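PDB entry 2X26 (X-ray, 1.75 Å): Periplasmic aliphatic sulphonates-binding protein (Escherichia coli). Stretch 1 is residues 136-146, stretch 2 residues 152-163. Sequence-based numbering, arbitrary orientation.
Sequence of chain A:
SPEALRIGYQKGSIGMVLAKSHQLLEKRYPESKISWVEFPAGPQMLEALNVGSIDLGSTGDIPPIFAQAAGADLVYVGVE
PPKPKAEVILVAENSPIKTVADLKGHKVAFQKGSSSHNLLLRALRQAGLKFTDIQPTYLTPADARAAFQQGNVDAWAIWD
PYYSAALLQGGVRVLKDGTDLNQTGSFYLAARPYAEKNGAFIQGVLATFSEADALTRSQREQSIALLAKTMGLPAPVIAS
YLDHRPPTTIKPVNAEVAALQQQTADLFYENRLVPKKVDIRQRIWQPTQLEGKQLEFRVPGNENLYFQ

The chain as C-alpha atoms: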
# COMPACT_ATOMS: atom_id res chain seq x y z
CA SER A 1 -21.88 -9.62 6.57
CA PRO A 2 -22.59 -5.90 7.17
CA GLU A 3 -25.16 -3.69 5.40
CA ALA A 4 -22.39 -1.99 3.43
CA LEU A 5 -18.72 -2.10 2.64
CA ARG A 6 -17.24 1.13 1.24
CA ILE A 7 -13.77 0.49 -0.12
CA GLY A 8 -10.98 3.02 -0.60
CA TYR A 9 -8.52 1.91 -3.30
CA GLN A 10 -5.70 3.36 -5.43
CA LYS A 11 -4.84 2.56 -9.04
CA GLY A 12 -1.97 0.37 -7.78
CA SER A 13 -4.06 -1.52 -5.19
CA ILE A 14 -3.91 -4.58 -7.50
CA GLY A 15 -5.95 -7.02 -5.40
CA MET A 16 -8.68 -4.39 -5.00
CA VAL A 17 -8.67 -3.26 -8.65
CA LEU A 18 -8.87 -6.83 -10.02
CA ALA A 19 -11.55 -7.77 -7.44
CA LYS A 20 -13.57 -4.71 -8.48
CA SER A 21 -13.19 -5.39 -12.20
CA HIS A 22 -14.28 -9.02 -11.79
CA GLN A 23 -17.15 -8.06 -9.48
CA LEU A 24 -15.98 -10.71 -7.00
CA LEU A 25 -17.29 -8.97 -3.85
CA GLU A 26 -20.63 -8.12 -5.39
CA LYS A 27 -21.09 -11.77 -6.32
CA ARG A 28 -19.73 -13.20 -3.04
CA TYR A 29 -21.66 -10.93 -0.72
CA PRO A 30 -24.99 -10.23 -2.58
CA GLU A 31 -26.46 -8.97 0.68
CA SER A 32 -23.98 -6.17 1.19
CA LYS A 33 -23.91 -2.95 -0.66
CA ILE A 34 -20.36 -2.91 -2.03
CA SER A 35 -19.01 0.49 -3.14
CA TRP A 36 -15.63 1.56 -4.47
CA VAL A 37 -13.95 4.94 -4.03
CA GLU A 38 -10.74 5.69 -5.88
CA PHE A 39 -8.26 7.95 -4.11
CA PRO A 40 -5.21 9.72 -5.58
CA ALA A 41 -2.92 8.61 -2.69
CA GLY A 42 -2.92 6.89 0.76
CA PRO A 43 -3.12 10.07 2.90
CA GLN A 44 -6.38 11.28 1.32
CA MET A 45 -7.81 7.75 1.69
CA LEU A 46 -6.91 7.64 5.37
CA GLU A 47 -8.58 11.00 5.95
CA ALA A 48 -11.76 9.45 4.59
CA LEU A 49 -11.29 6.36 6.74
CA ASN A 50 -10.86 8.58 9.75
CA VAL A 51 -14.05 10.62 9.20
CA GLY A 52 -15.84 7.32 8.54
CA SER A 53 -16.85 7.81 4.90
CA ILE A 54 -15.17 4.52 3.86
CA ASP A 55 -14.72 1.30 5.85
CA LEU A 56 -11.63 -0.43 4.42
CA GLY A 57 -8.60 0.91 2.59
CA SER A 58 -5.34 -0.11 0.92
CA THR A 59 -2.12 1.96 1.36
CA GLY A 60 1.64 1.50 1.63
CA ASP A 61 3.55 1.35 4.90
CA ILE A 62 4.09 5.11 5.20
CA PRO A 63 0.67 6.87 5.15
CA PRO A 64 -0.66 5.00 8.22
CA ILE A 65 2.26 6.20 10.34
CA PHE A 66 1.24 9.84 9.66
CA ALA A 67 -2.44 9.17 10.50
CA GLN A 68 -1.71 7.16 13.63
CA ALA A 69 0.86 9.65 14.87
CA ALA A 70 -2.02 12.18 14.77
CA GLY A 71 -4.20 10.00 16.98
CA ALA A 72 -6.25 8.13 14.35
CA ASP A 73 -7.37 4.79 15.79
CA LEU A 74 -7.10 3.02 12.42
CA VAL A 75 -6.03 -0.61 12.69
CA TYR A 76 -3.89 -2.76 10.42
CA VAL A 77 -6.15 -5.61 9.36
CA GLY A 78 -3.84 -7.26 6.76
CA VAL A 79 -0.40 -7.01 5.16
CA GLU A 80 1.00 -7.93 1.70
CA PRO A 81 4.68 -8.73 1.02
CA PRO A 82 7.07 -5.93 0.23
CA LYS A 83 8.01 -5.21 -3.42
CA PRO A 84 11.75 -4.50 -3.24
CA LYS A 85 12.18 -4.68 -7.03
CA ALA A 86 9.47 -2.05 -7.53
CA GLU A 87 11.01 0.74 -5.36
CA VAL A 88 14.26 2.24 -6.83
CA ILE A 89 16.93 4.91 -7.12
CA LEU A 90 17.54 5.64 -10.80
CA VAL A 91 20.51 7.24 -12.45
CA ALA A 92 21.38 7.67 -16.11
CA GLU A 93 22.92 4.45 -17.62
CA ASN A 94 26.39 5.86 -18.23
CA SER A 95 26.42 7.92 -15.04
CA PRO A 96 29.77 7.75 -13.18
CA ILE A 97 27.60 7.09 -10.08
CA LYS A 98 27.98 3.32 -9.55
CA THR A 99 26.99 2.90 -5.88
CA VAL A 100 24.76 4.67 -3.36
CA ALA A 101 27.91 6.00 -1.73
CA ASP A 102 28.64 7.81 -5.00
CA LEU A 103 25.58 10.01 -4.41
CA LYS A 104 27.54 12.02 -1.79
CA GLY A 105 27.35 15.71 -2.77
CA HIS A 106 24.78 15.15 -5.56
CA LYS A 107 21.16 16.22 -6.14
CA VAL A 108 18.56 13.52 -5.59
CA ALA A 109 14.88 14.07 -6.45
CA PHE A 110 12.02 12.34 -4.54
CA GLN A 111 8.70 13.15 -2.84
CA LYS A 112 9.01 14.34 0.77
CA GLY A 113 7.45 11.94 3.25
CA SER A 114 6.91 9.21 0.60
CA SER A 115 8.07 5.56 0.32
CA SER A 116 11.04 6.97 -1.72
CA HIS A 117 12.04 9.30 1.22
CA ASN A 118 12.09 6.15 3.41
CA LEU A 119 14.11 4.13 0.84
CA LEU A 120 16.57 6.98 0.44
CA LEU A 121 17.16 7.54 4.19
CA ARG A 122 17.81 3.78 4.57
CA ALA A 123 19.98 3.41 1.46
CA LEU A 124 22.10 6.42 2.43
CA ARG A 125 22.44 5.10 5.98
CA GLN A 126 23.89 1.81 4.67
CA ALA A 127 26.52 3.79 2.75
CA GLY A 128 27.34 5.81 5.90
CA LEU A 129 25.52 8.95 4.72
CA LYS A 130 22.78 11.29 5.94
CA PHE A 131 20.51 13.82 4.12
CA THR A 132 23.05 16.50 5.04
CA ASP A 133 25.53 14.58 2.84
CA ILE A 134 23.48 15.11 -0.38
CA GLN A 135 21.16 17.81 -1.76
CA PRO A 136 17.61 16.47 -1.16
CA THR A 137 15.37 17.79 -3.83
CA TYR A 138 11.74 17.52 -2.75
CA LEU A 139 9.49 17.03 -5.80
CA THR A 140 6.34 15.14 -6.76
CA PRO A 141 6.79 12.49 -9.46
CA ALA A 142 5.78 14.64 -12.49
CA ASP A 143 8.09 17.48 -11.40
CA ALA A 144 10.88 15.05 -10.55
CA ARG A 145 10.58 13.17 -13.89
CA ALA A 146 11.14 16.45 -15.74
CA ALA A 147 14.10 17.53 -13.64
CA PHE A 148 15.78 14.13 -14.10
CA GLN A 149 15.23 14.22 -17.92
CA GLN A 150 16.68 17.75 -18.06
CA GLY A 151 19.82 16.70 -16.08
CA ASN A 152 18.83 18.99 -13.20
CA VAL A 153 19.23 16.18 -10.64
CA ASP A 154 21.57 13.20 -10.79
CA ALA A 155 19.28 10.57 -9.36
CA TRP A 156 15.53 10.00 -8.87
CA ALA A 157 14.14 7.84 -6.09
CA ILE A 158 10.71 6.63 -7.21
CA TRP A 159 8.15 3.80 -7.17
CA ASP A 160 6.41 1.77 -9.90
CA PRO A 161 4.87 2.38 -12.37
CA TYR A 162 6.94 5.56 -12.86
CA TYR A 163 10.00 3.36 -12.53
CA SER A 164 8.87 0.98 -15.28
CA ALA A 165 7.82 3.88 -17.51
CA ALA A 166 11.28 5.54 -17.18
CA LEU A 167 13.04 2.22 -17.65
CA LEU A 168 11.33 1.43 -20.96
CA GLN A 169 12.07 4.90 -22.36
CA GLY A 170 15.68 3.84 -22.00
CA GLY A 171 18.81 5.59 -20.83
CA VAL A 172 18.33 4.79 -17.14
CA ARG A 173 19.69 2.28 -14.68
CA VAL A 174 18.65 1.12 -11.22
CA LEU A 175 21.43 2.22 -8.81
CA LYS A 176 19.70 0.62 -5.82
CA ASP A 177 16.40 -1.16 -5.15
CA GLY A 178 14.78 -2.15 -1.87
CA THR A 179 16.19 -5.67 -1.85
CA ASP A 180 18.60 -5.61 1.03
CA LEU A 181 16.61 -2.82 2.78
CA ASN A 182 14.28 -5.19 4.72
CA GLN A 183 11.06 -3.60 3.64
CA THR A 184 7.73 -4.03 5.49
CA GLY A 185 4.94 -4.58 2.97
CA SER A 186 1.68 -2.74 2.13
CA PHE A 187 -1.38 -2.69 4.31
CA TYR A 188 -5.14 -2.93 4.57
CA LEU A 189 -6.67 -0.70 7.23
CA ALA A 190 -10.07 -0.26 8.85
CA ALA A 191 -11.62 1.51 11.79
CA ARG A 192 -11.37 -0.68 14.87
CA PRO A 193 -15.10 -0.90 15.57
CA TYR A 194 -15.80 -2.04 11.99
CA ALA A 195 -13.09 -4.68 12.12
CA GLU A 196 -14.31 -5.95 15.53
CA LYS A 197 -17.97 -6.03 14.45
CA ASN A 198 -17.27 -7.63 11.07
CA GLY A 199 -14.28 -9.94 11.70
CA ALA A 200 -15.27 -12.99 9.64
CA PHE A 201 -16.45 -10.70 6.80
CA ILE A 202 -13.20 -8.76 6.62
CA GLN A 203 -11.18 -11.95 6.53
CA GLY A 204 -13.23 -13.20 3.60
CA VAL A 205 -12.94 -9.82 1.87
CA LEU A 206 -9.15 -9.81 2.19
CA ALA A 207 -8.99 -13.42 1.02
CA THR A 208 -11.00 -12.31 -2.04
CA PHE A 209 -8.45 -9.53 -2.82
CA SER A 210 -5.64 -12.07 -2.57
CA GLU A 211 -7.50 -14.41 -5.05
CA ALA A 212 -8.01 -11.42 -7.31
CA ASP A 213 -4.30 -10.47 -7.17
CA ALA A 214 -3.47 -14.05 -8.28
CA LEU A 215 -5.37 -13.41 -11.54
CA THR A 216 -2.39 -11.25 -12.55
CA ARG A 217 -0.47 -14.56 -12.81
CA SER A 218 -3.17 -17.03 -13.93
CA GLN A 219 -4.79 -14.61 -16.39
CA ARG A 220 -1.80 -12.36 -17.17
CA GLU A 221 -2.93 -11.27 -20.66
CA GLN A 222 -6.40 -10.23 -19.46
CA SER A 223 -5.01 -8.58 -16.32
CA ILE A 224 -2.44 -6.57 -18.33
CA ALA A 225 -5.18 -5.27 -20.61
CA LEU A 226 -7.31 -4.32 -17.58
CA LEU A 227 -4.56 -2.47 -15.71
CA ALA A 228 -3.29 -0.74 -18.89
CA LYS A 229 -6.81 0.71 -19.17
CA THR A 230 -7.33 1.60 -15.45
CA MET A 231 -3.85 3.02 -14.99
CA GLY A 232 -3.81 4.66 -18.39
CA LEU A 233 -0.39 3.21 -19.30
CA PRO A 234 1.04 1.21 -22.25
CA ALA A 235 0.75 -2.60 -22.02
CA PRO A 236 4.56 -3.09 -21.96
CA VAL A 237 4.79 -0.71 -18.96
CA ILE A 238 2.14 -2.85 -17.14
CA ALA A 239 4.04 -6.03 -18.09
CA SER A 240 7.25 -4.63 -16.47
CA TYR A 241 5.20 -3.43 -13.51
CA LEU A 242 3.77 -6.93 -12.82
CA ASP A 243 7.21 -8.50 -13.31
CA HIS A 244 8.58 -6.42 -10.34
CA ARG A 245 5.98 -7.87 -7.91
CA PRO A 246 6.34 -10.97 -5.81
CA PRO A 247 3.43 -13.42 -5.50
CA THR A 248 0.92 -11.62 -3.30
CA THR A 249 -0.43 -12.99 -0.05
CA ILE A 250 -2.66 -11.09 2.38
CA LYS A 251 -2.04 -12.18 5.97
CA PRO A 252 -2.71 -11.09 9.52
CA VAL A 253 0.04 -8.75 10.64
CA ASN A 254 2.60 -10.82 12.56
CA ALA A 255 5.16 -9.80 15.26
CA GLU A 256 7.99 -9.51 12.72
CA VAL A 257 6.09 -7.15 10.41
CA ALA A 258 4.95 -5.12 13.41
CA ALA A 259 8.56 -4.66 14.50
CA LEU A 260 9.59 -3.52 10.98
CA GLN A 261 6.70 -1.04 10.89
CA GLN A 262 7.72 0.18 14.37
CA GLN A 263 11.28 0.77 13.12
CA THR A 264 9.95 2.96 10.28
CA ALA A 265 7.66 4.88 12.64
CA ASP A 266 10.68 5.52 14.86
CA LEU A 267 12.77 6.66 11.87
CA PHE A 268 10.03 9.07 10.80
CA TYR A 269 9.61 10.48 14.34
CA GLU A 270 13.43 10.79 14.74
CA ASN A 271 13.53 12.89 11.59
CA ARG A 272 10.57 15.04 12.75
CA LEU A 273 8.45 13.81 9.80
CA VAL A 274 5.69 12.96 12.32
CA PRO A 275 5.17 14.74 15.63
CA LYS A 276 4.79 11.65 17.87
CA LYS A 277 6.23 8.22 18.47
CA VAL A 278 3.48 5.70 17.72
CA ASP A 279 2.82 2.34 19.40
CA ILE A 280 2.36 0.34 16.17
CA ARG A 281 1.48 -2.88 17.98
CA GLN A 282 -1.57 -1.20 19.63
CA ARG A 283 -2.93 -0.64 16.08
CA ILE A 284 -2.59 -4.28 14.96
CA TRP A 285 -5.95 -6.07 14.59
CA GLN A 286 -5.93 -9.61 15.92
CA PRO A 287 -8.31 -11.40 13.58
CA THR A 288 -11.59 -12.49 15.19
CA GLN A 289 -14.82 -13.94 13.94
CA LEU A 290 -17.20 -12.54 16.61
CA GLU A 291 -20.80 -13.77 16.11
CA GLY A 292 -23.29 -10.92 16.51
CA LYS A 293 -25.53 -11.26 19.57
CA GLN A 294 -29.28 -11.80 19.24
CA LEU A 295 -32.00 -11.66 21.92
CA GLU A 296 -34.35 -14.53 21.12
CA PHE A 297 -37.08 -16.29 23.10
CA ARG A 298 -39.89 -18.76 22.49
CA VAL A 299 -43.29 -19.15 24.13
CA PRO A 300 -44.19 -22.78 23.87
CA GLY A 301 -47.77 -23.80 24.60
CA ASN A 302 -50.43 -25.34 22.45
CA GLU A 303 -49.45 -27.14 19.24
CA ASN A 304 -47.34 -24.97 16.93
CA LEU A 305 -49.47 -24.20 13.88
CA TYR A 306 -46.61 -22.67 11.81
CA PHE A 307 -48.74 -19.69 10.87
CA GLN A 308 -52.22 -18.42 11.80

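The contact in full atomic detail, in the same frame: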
# COMPACT_ATOMS: atom_id res chain seq x y z
N PRO A 136 18.94 17.08 -0.95
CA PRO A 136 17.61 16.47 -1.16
C PRO A 136 16.76 17.43 -1.89
O PRO A 136 16.75 18.64 -1.55
CB PRO A 136 17.07 16.27 0.27
CG PRO A 136 18.32 16.19 1.13
CD PRO A 136 19.19 17.27 0.50
N THR A 137 16.07 16.93 -2.90
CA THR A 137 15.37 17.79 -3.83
C THR A 137 13.91 17.34 -3.85
O THR A 137 13.57 16.34 -4.51
CB THR A 137 16.00 17.66 -5.21
OG1 THR A 137 17.40 17.99 -5.13
CG2 THR A 137 15.33 18.59 -6.15
N TYR A 138 13.08 18.04 -3.08
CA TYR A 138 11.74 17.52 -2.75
C TYR A 138 10.77 17.84 -3.87
O TYR A 138 10.44 19.00 -4.07
CB TYR A 138 11.26 18.12 -1.43
CG TYR A 138 12.17 17.80 -0.22
CD1 TYR A 138 12.20 16.51 0.29
CD2 TYR A 138 12.96 18.80 0.40
CE1 TYR A 138 12.99 16.19 1.39
CE2 TYR A 138 13.78 18.47 1.51
CZ TYR A 138 13.77 17.15 1.99
OH TYR A 138 14.54 16.72 3.07
N LEU A 139 10.33 16.81 -4.61
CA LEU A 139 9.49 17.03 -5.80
C LEU A 139 8.49 15.90 -5.98
O LEU A 139 8.84 14.76 -5.78
CB LEU A 139 10.37 17.04 -7.04
CG LEU A 139 11.42 18.17 -7.11
CD1 LEU A 139 12.33 17.98 -8.33
CD2 LEU A 139 10.63 19.46 -7.21
N THR A 140 7.29 16.21 -6.47
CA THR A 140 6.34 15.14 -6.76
C THR A 140 6.75 14.45 -8.07
O THR A 140 7.63 14.95 -8.76
CB THR A 140 4.93 15.69 -6.81
OG1 THR A 140 4.86 16.64 -7.88
CG2 THR A 140 4.60 16.40 -5.46
N PRO A 141 6.20 13.27 -8.38
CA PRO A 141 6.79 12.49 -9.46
C PRO A 141 6.82 13.22 -10.81
O PRO A 141 7.86 13.15 -11.47
CB PRO A 141 5.90 11.24 -9.53
CG PRO A 141 5.41 11.08 -8.15
CD PRO A 141 5.18 12.49 -7.65
N ALA A 142 5.76 13.94 -11.19
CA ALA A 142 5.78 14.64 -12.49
C ALA A 142 6.88 15.68 -12.56
O ALA A 142 7.58 15.77 -13.57
CB ALA A 142 4.43 15.30 -12.81
N ASP A 143 7.04 16.45 -11.47
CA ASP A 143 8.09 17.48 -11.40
C ASP A 143 9.49 16.87 -11.36
O ASP A 143 10.46 17.44 -11.92
CB ASP A 143 7.88 18.41 -10.21
CG ASP A 143 6.63 19.30 -10.34
OD1 ASP A 143 6.20 19.60 -11.49
OD2 ASP A 143 6.08 19.69 -9.28
N ALA A 144 9.63 15.73 -10.64
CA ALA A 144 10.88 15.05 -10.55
C ALA A 144 11.31 14.42 -11.88
O ALA A 144 12.49 14.45 -12.22
CB ALA A 144 10.83 13.99 -9.43
N ARG A 145 10.35 13.81 -12.59
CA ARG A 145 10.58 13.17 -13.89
C ARG A 145 11.19 14.18 -14.86
O ARG A 145 12.20 13.89 -15.53
CB ARG A 145 9.27 12.59 -14.45
CG ARG A 145 9.42 11.93 -15.84
CD ARG A 145 8.09 11.34 -16.27
NE ARG A 145 7.06 12.38 -16.31
CZ ARG A 145 5.78 12.21 -15.95
NH1 ARG A 145 5.32 11.04 -15.52
NH2 ARG A 145 4.95 13.25 -16.04
N ALA A 146 10.63 15.39 -14.87
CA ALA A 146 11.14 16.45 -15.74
C ALA A 146 12.56 16.86 -15.38
O ALA A 146 13.42 16.97 -16.26
CB ALA A 146 10.22 17.67 -15.72
N ASN A 152 18.82 18.07 -14.33
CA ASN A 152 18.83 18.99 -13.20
C ASN A 152 19.03 18.30 -11.84
O ASN A 152 19.52 18.92 -10.88
CB ASN A 152 17.60 19.88 -13.22
CG ASN A 152 17.70 21.00 -14.27
OD1 ASN A 152 18.79 21.31 -14.73
ND2 ASN A 152 16.58 21.56 -14.65
N VAL A 153 18.80 16.98 -11.78
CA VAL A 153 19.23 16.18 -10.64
C VAL A 153 20.00 14.97 -11.17
O VAL A 153 19.90 14.63 -12.36
CB VAL A 153 18.03 15.66 -9.76
CG1 VAL A 153 17.42 16.79 -8.99
CG2 VAL A 153 16.99 14.96 -10.60
N ASP A 154 20.79 14.34 -10.32
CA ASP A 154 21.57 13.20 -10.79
C ASP A 154 20.93 11.86 -10.57
O ASP A 154 21.34 10.87 -11.17
CB ASP A 154 22.98 13.25 -10.21
CG ASP A 154 23.67 14.54 -10.62
OD1 ASP A 154 23.61 14.85 -11.84
OD2 ASP A 154 24.12 15.26 -9.72
N ALA A 155 19.94 11.81 -9.69
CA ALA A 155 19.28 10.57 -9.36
C ALA A 155 17.83 10.86 -8.97
O ALA A 155 17.54 11.97 -8.50
CB ALA A 155 20.00 9.85 -8.21
N TRP A 156 16.96 9.87 -9.14
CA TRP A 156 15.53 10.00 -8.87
C TRP A 156 15.10 8.75 -8.10
O TRP A 156 15.22 7.60 -8.58
CB TRP A 156 14.73 10.16 -10.17
CG TRP A 156 13.23 10.31 -10.02
CD1 TRP A 156 12.56 10.81 -8.96
CD2 TRP A 156 12.24 10.04 -11.02
NE1 TRP A 156 11.20 10.82 -9.20
CE2 TRP A 156 10.99 10.36 -10.47
CE3 TRP A 156 12.29 9.51 -12.32
CZ2 TRP A 156 9.79 10.19 -11.16
CZ3 TRP A 156 11.09 9.35 -13.01
CH2 TRP A 156 9.87 9.68 -12.43
N ALA A 157 14.63 8.97 -6.89
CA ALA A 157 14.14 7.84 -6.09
C ALA A 157 12.63 7.83 -6.27
O ALA A 157 11.96 8.85 -6.02
CB ALA A 157 14.54 8.01 -4.63
N ILE A 158 12.11 6.72 -6.78
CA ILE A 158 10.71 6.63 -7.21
C ILE A 158 10.18 5.20 -7.20
O ILE A 158 10.94 4.23 -7.17
CB ILE A 158 10.57 7.27 -8.67
CG1 ILE A 158 9.09 7.51 -9.06
CG2 ILE A 158 11.34 6.47 -9.69
CD1 ILE A 158 8.34 8.49 -8.14
N TRP A 159 8.84 5.08 -7.17
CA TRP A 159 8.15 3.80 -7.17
C TRP A 159 7.55 3.46 -8.55
O TRP A 159 7.51 4.29 -9.46
CB TRP A 159 7.05 3.80 -6.11
CG TRP A 159 6.07 4.95 -6.23
CD1 TRP A 159 4.89 4.95 -6.88
CD2 TRP A 159 6.21 6.26 -5.63
NE1 TRP A 159 4.26 6.19 -6.74
CE2 TRP A 159 5.06 7.00 -5.96
CE3 TRP A 159 7.19 6.86 -4.79
CZ2 TRP A 159 4.85 8.34 -5.52
CZ3 TRP A 159 6.96 8.18 -4.34
CH2 TRP A 159 5.83 8.90 -4.73
N ASP A 160 7.13 2.21 -8.69
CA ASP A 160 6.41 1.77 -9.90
C ASP A 160 4.97 2.31 -9.84
O ASP A 160 4.33 2.30 -8.76
CB ASP A 160 6.39 0.24 -9.91
CG ASP A 160 7.16 -0.37 -11.05
OD1 ASP A 160 7.43 0.34 -12.05
OD2 ASP A 160 7.37 -1.64 -10.96
N PRO A 161 4.39 2.66 -10.99
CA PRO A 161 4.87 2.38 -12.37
C PRO A 161 5.75 3.46 -13.02
O PRO A 161 6.15 3.30 -14.18
CB PRO A 161 3.54 2.30 -13.15
CG PRO A 161 2.71 3.42 -12.48
CD PRO A 161 2.95 3.03 -11.00
N TYR A 162 6.06 4.54 -12.31
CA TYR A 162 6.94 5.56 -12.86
C TYR A 162 8.29 4.93 -13.23
O TYR A 162 8.89 5.30 -14.23
CB TYR A 162 7.23 6.65 -11.82
CG TYR A 162 6.00 7.45 -11.41
CD1 TYR A 162 5.44 7.28 -10.16
CD2 TYR A 162 5.44 8.40 -12.25
CE1 TYR A 162 4.32 8.00 -9.75
CE2 TYR A 162 4.30 9.14 -11.86
CZ TYR A 162 3.78 8.93 -10.58
OH TYR A 162 2.70 9.67 -10.15
N TYR A 163 8.74 4.05 -12.35
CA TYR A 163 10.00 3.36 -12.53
C TYR A 163 9.95 2.62 -13.87
O TYR A 163 10.82 2.86 -14.72
CB TYR A 163 10.26 2.41 -11.35
CG TYR A 163 11.18 1.25 -11.63
CD1 TYR A 163 12.28 1.40 -12.48
CD2 TYR A 163 10.98 0.01 -11.01
CE1 TYR A 163 13.14 0.34 -12.76
CE2 TYR A 163 11.85 -1.06 -11.27
CZ TYR A 163 12.91 -0.89 -12.14
OH TYR A 163 13.75 -1.98 -12.38
O HOH W 1 9.37 12.01 -7.13

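The helix that begins at P141 runs nearly antiparallel to strand 155-159, their axes 152° apart and 9.3 Å at closest approach. Helical bonds from A144 N to T140 O (2.9 Å) and from R145 N to P141 O (2.8 Å) hold its first turn. No direct hydrogen bond joins the two stretches.

P141 suits the first turn of a helix, where its missing amide hydrogen costs no helical bond, and its compact ring fits among several side chains. P141 CB lies over the face of the Y162 ring, 3.5 Å from the centroid, in a CH-pi contact, while P141 CG meets I158 CD1 at 3.9 Å and W159 CZ2 at 3.8 Å.

W156 offers the helix a broad flat face. R145 CA stands 4.0 Å from the centroid of the W156 six-membered ring, only 16° off the normal. The small side chain of A144 permits close approach, with CB 3.2 Å from W156 NE1. W156 NE1 still finds a partner: it donates to a water (W156 NE1 to water O, 3.0 Å), which donates to L139 O (water O to L139 O, 3.1 Å), bridging the stretches.

R145 extends its aliphatic chain past the indole and brings NH1 to the edge of the Y162 ring, 4.2 Å from CD2. Before the helix and the strand, T137 CG2 touches V153 CG1 at 4.0 Å, a methyl-to-methyl contact between beta-branched residues.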